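Local coordinates for protein hdh assembly factor Kustc1130 (Kuenenia stuttgartiensis, PDB 6HIF) that probably assists the assembly of hydrazine dehydrogenase and is a small all-beta protein that contacts other proteins in a large complex, at residues 49-54 with 73-78; 85-90 with 97-102. One frame throughout, in Å; residues are numbered along the deposited sequence.

Contact 1 of 2, residues 49-54 with 73-78; sequences IKVGDE and YAISVH. With SO4 (sulfate ion), chain B.
Strand 49-51 runs antiparallel to strand 73-78, the short axes lying 4.7 Å apart. Lys50 and Ser76 form the hydrogen-bonded pair, with Lys50 N donating to Ser76 O at 2.8 Å, nearly straight at 173°. The return bond, Ser76 N to Lys50 O, measures 2.9 Å, and both donors lie in the carbonyl plane of their acceptor. Ile49 and Val77 make the adjoining non-hydrogen-bonded pair.

Ser76 can be followed outward on the face it shares with Lys50. Ser76 CB lies 3.3 Å from O2 of the sulfate. At chi1 61° OG sits in the crowded position between the backbone N and the carbonyl carbon; there Ser76 OG packs against Lys50 CB and hydrogen-bonds sulfate O1 at 3.1 Å. His78 NE2 adds a weak bond to sulfate O2, and His86 NE2 also binds this ion, probably a solute of the crystallisation liquor.

On the other face, Val51 CG2, anti to its carbonyl carbon, lies 3.8 Å from Ile75 CG1, the two side chains side by side. Ile75 CG2 continues the row to Ile49 CG2 at 4.1 Å. Leu33 of strand 31-39 covers Val51 and Ile75. Tyr73 meets Gly52 CA in plane at the ring edge, through CD2, while its OH bonds Arg69 O. Gly52, with phi 57°, belongs to the type II' turn Val51-Glu54, closed by reciprocal Val51-Glu54 backbone bonds. The two-residue beta-hairpin 48-57 thus edges an antiparallel sheet whose apolar face packs on strands 31-39 and 63-68 of the other sheet, consistent with a beta-sandwich.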
loop_
_atom_site.group_PDB
_atom_site.type_symbol
_atom_site.label_atom_id
_atom_site.label_comp_id
_atom_site.label_asym_id
_atom_site.label_seq_id
_atom_site.Cartn_x
_atom_site.Cartn_y
_atom_site.Cartn_z
ATOM N N ILE Y 49 -80.959 -16.499 7.164
ATOM C CA ILE Y 49 -80.736 -16.826 5.768
ATOM C C ILE Y 49 -80.188 -18.250 5.682
ATOM O O ILE Y 49 -79.180 -18.575 6.309
ATOM C CB ILE Y 49 -79.795 -15.798 5.103
ATOM C CG1 ILE Y 49 -80.293 -14.361 5.295
ATOM C CG2 ILE Y 49 -79.584 -16.132 3.631
ATOM C CD1 ILE Y 49 -79.340 -13.301 4.801
ATOM N N LYS Y 50 -80.882 -19.085 4.902
ATOM C CA LYS Y 50 -80.459 -20.449 4.625
ATOM C C LYS Y 50 -79.961 -20.534 3.183
ATOM O O LYS Y 50 -80.705 -20.250 2.245
ATOM C CB LYS Y 50 -81.627 -21.420 4.829
ATOM C CG LYS Y 50 -81.668 -22.156 6.160
ATOM C CD LYS Y 50 -82.836 -23.116 6.256
ATOM C CE LYS Y 50 -82.537 -24.332 7.107
ATOM N NZ LYS Y 50 -83.742 -25.167 7.326
ATOM N N VAL Y 51 -78.689 -20.912 3.025
ATOM C CA VAL Y 51 -78.135 -21.236 1.720
ATOM C C VAL Y 51 -77.484 -22.614 1.812
ATOM O O VAL Y 51 -76.502 -22.791 2.532
ATOM C CB VAL Y 51 -77.135 -20.173 1.222
ATOM C CG1 VAL Y 51 -76.619 -20.512 -0.167
ATOM C CG2 VAL Y 51 -77.727 -18.772 1.238
ATOM N N GLY Y 52 -78.044 -23.580 1.072
ATOM C CA GLY Y 52 -77.647 -24.971 1.207
ATOM C C GLY Y 52 -77.826 -25.455 2.644
ATOM O O GLY Y 52 -78.918 -25.359 3.199
ATOM N N ASP Y 53 -76.731 -25.938 3.242
ATOM C CA ASP Y 53 -76.745 -26.449 4.604
ATOM C C ASP Y 53 -76.393 -25.338 5.590
ATOM O O ASP Y 53 -76.539 -25.512 6.800
ATOM C CB ASP Y 53 -75.805 -27.649 4.765
ATOM C CG ASP Y 53 -76.315 -28.926 4.117
ATOM O OD1 ASP Y 53 -77.549 -29.064 3.965
ATOM O OD2 ASP Y 53 -75.471 -29.774 3.768
ATOM N N GLU Y 54 -75.933 -24.199 5.063
ATOM C CA GLU Y 54 -75.428 -23.123 5.899
ATOM C C GLU Y 54 -76.564 -22.210 6.352
ATOM O O GLU Y 54 -77.529 -21.983 5.623
ATOM C CB GLU Y 54 -74.303 -22.371 5.186
ATOM C CG GLU Y 54 -72.929 -22.729 5.716
ATOM C CD GLU Y 54 -71.915 -23.059 4.637
ATOM O OE1 GLU Y 54 -72.029 -24.147 4.041
ATOM O OE2 GLU Y 54 -71.020 -22.224 4.390
ATOM N N TYR Y 73 -77.752 -23.887 -5.437
ATOM C CA TYR Y 73 -78.190 -23.706 -4.062
ATOM C C TYR Y 73 -79.552 -23.018 -4.045
ATOM O O TYR Y 73 -79.925 -22.342 -5.002
ATOM C CB TYR Y 73 -77.182 -22.856 -3.286
ATOM C CG TYR Y 73 -75.849 -23.509 -3.034
ATOM C CD1 TYR Y 73 -74.833 -23.465 -3.978
ATOM C CD2 TYR Y 73 -75.595 -24.167 -1.841
ATOM C CE1 TYR Y 73 -73.605 -24.067 -3.748
ATOM C CE2 TYR Y 73 -74.370 -24.767 -1.592
ATOM C CZ TYR Y 73 -73.371 -24.717 -2.548
ATOM O OH TYR Y 73 -72.165 -25.306 -2.307
ATOM N N ALA Y 74 -80.280 -23.198 -2.936
ATOM C CA ALA Y 74 -81.528 -22.491 -2.697
ATOM C C ALA Y 74 -81.348 -21.518 -1.531
ATOM O O ALA Y 74 -81.045 -21.926 -0.409
ATOM C CB ALA Y 74 -82.642 -23.479 -2.447
ATOM N N ILE Y 75 -81.507 -20.221 -1.825
ATOM C CA ILE Y 75 -81.451 -19.178 -0.812
ATOM C C ILE Y 75 -82.866 -18.965 -0.283
ATOM O O ILE Y 75 -83.808 -18.821 -1.062
ATOM C CB ILE Y 75 -80.851 -17.871 -1.374
ATOM C CG1 ILE Y 75 -79.519 -18.105 -2.093
ATOM C CG2 ILE Y 75 -80.716 -16.816 -0.284
ATOM C CD1 ILE Y 75 -79.117 -16.976 -3.015
ATOM N N SER Y 76 -82.996 -18.961 1.047
ATOM C CA SER Y 76 -84.260 -18.652 1.694
ATOM C C SER Y 76 -84.021 -17.702 2.865
ATOM O O SER Y 76 -83.182 -17.967 3.726
ATOM C CB SER Y 76 -84.979 -19.905 2.120
ATOM O OG SER Y 76 -84.210 -20.634 3.062
ATOM N N VAL Y 77 -84.766 -16.591 2.863
ATOM C CA VAL Y 77 -84.690 -15.597 3.919
ATOM C C VAL Y 77 -86.001 -15.626 4.703
ATOM O O VAL Y 77 -87.067 -15.385 4.142
ATOM C CB VAL Y 77 -84.384 -14.195 3.354
ATOM C CG1 VAL Y 77 -84.256 -13.153 4.456
ATOM C CG2 VAL Y 77 -83.138 -14.195 2.481
ATOM N N HIS Y 78 -85.896 -15.941 6.000
ATOM C CA HIS Y 78 -87.035 -16.000 6.902
ATOM C C HIS Y 78 -86.843 -14.982 8.022
ATOM O O HIS Y 78 -85.726 -14.788 8.499
ATOM C CB HIS Y 78 -87.196 -17.427 7.452
ATOM C CG HIS Y 78 -87.887 -18.373 6.526
ATOM N ND1 HIS Y 78 -88.925 -19.185 6.941
ATOM C CD2 HIS Y 78 -87.705 -18.639 5.214
ATOM C CE1 HIS Y 78 -89.350 -19.911 5.925
ATOM N NE2 HIS Y 78 -88.618 -19.595 4.854
HETATM S S SO4 B . -87.214 -22.933 3.856
HETATM O O1 SO4 B . -85.981 -22.591 4.602
HETATM O O2 SO4 B . -87.549 -21.853 2.904
HETATM O O3 SO4 B . -86.999 -24.190 3.104
HETATM O O4 SO4 B . -88.335 -23.098 4.811
#

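Contact 2 of 2, residues 85-90 with 97-102; sequences AHKEVS and LFVSLD. With SO4 (sulfate ion), chain C; SO4 (sulfate ion), chain B.
Strands 85-90 and 97-102 approach to 7.6 Å between their short axes and cross at 150°, and their nearest CA atoms, Ala85 and Leu101, are 6.6 Å apart. That spacing is too wide for backbone pairing, so the strands meet mainly through side chains. Val89 and Leu97 meet tip to tip, Val89 CG1 lying 3.9 Å from Leu97 CD2. Each strand is bonded into a different sheet, 85-90 to strand 71-79 and 97-102 to strand 31-39, so the short connection between them forms a beta-arch joining the two layers of a sandwich. Lys87 extends beyond CG, its CB against Leu101 CD2 and its CD 4.0 Å from Val99 CG1, before NZ reaches a salt bridge with an acidic side chain of another protein chain. Ala85 CB faces Leu101 CB at 4.1 Å. His86 turns the other way, its ring between two sulfates, each met in plane at the edge: ND1 donates to O4 and O3 of the chain C ion, NE2 to O2 of the chain B ion at 3.0 Å. Donation from both nitrogens is consistent with a protonated imidazole, and His86 N grips chain C O2 at 2.8 Å.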
loop_
_atom_site.group_PDB
_atom_site.type_symbol
_atom_site.label_atom_id
_atom_site.label_comp_id
_atom_site.label_asym_id
_atom_site.label_seq_id
_atom_site.Cartn_x
_atom_site.Cartn_y
_atom_site.Cartn_z
ATOM N N ALA Y 85 -88.512 -14.926 1.516
ATOM C CA ALA Y 85 -88.063 -14.700 0.152
ATOM C C ALA Y 85 -87.170 -15.861 -0.276
ATOM O O ALA Y 85 -86.367 -16.350 0.519
ATOM C CB ALA Y 85 -87.341 -13.378 0.057
ATOM N N HIS Y 86 -87.326 -16.291 -1.536
ATOM C CA HIS Y 86 -86.612 -17.441 -2.068
ATOM C C HIS Y 86 -85.953 -17.089 -3.399
ATOM O O HIS Y 86 -86.519 -16.350 -4.201
ATOM C CB HIS Y 86 -87.555 -18.645 -2.220
ATOM C CG HIS Y 86 -88.206 -19.064 -0.946
ATOM N ND1 HIS Y 86 -89.472 -18.642 -0.589
ATOM C CD2 HIS Y 86 -87.775 -19.855 0.059
ATOM C CE1 HIS Y 86 -89.795 -19.158 0.580
ATOM N NE2 HIS Y 86 -88.768 -19.906 0.999
ATOM N N LYS Y 87 -84.749 -17.633 -3.615
ATOM C CA LYS Y 87 -84.051 -17.517 -4.886
ATOM C C LYS Y 87 -83.089 -18.692 -5.052
ATOM O O LYS Y 87 -82.352 -19.038 -4.129
ATOM C CB LYS Y 87 -83.312 -16.179 -4.998
ATOM C CG LYS Y 87 -83.072 -15.706 -6.425
ATOM C CD LYS Y 87 -81.988 -14.668 -6.551
ATOM C CE LYS Y 87 -81.740 -14.269 -7.990
ATOM N NZ LYS Y 87 -80.452 -13.550 -8.141
ATOM N N GLU Y 88 -83.111 -19.298 -6.245
ATOM C CA GLU Y 88 -82.214 -20.392 -6.578
ATOM C C GLU Y 88 -81.059 -19.844 -7.407
ATOM O O GLU Y 88 -81.270 -19.064 -8.334
ATOM C CB GLU Y 88 -82.969 -21.491 -7.327
ATOM C CG GLU Y 88 -82.273 -22.838 -7.284
ATOM C CD GLU Y 88 -82.944 -23.905 -8.130
ATOM O OE1 GLU Y 88 -84.166 -24.122 -7.952
ATOM O OE2 GLU Y 88 -82.249 -24.508 -8.975
ATOM N N VAL Y 89 -79.838 -20.262 -7.059
ATOM C CA VAL Y 89 -78.628 -19.690 -7.626
ATOM C C VAL Y 89 -77.654 -20.817 -7.968
ATOM O O VAL Y 89 -77.415 -21.695 -7.141
ATOM C CB VAL Y 89 -78.014 -18.652 -6.663
ATOM C CG1 VAL Y 89 -76.518 -18.467 -6.863
ATOM C CG2 VAL Y 89 -78.735 -17.315 -6.746
ATOM N N SER Y 90 -77.112 -20.776 -9.195
ATOM C CA SER Y 90 -76.081 -21.702 -9.646
ATOM C C SER Y 90 -74.717 -21.013 -9.623
ATOM O O SER Y 90 -74.490 -20.058 -10.358
ATOM C CB SER Y 90 -76.392 -22.234 -11.019
ATOM O OG SER Y 90 -77.505 -23.114 -10.986
ATOM N N LEU Y 97 -71.060 -13.233 -6.132
ATOM C CA LEU Y 97 -72.395 -12.751 -6.442
ATOM C C LEU Y 97 -73.005 -12.116 -5.198
ATOM O O LEU Y 97 -72.963 -12.696 -4.112
ATOM C CB LEU Y 97 -73.255 -13.913 -6.951
ATOM C CG LEU Y 97 -74.668 -13.548 -7.404
ATOM C CD1 LEU Y 97 -74.636 -12.818 -8.734
ATOM C CD2 LEU Y 97 -75.539 -14.792 -7.505
ATOM N N PHE Y 98 -73.551 -10.910 -5.383
ATOM C CA PHE Y 98 -74.362 -10.249 -4.375
ATOM C C PHE Y 98 -75.827 -10.456 -4.738
ATOM O O PHE Y 98 -76.232 -10.209 -5.874
ATOM C CB PHE Y 98 -74.023 -8.759 -4.296
ATOM C CG PHE Y 98 -72.663 -8.420 -3.738
ATOM C CD1 PHE Y 98 -71.502 -8.808 -4.394
ATOM C CD2 PHE Y 98 -72.543 -7.683 -2.569
ATOM C CE1 PHE Y 98 -70.253 -8.488 -3.882
ATOM C CE2 PHE Y 98 -71.293 -7.359 -2.061
ATOM C CZ PHE Y 98 -70.149 -7.763 -2.715
ATOM N N VAL Y 99 -76.605 -10.941 -3.765
ATOM C CA VAL Y 99 -78.031 -11.150 -3.944
ATOM C C VAL Y 99 -78.771 -10.239 -2.969
ATOM O O VAL Y 99 -78.442 -10.179 -1.782
ATOM C CB VAL Y 99 -78.418 -12.633 -3.779
ATOM C CG1 VAL Y 99 -79.923 -12.828 -3.655
ATOM C CG2 VAL Y 99 -77.868 -13.486 -4.910
ATOM N N SER Y 100 -79.760 -9.513 -3.505
ATOM C CA SER Y 100 -80.549 -8.580 -2.718
ATOM C C SER Y 100 -82.019 -8.974 -2.791
ATOM O O SER Y 100 -82.630 -8.907 -3.855
ATOM C CB SER Y 100 -80.340 -7.172 -3.201
ATOM O OG SER Y 100 -80.461 -6.258 -2.124
ATOM N N LEU Y 101 -82.569 -9.392 -1.646
ATOM C CA LEU Y 101 -83.946 -9.857 -1.583
ATOM C C LEU Y 101 -84.751 -8.933 -0.671
ATOM O O LEU Y 101 -84.384 -8.727 0.486
ATOM C CB LEU Y 101 -83.971 -11.304 -1.073
ATOM C CG LEU Y 101 -83.339 -12.344 -1.997
ATOM C CD1 LEU Y 101 -83.058 -13.632 -1.240
ATOM C CD2 LEU Y 101 -84.210 -12.616 -3.217
ATOM N N ASP Y 102 -85.840 -8.378 -1.220
ATOM C CA ASP Y 102 -86.741 -7.526 -0.461
ATOM C C ASP Y 102 -87.963 -8.332 -0.034
ATOM O O ASP Y 102 -88.576 -9.013 -0.852
ATOM C CB ASP Y 102 -87.156 -6.286 -1.253
ATOM C CG ASP Y 102 -87.825 -5.235 -0.384
ATOM O OD1 ASP Y 102 -87.102 -4.582 0.395
ATOM O OD2 ASP Y 102 -89.063 -5.086 -0.483
HETATM S S SO4 C . -90.587 -16.057 -2.848
HETATM O O1 SO4 C . -91.736 -15.479 -3.581
HETATM O O2 SO4 C . -89.356 -15.301 -3.167
HETATM O O3 SO4 C . -90.833 -15.985 -1.389
HETATM O O4 SO4 C . -90.425 -17.469 -3.262
HETATM S S SO4 B . -87.214 -22.933 3.856
HETATM O O1 SO4 B . -85.981 -22.591 4.602
HETATM O O2 SO4 B . -87.549 -21.853 2.904
HETATM O O3 SO4 B . -86.999 -24.190 3.104
HETATM O O4 SO4 B . -88.335 -23.098 4.811
#

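How the contacts relate
Contact 1 lies within one sheet and contact 2 between two sheets, and they share the sheet in which strands 71-79 and 83-91 are neighbours. The join is backbone: Ile75 N to Lys87 O and Tyr73 N to Val89 O are probable hydrogen bonds. Contact 1 combines main-chain bonds with an aliphatic row, whereas contact 2 rests on side-chain packing. Both are partly buried: contact 1 sorts apolar Ile49, Val51, Ile75 and Val77 from the polar pair Lys50 and Ser76, while contact 2 takes the aliphatic chain of Lys87 into its packing. On the outer side Ser76 and His86, one from each contact, bind the same sulfate. No other protein chain touches contact 1, but contact 2 meets partner proteins.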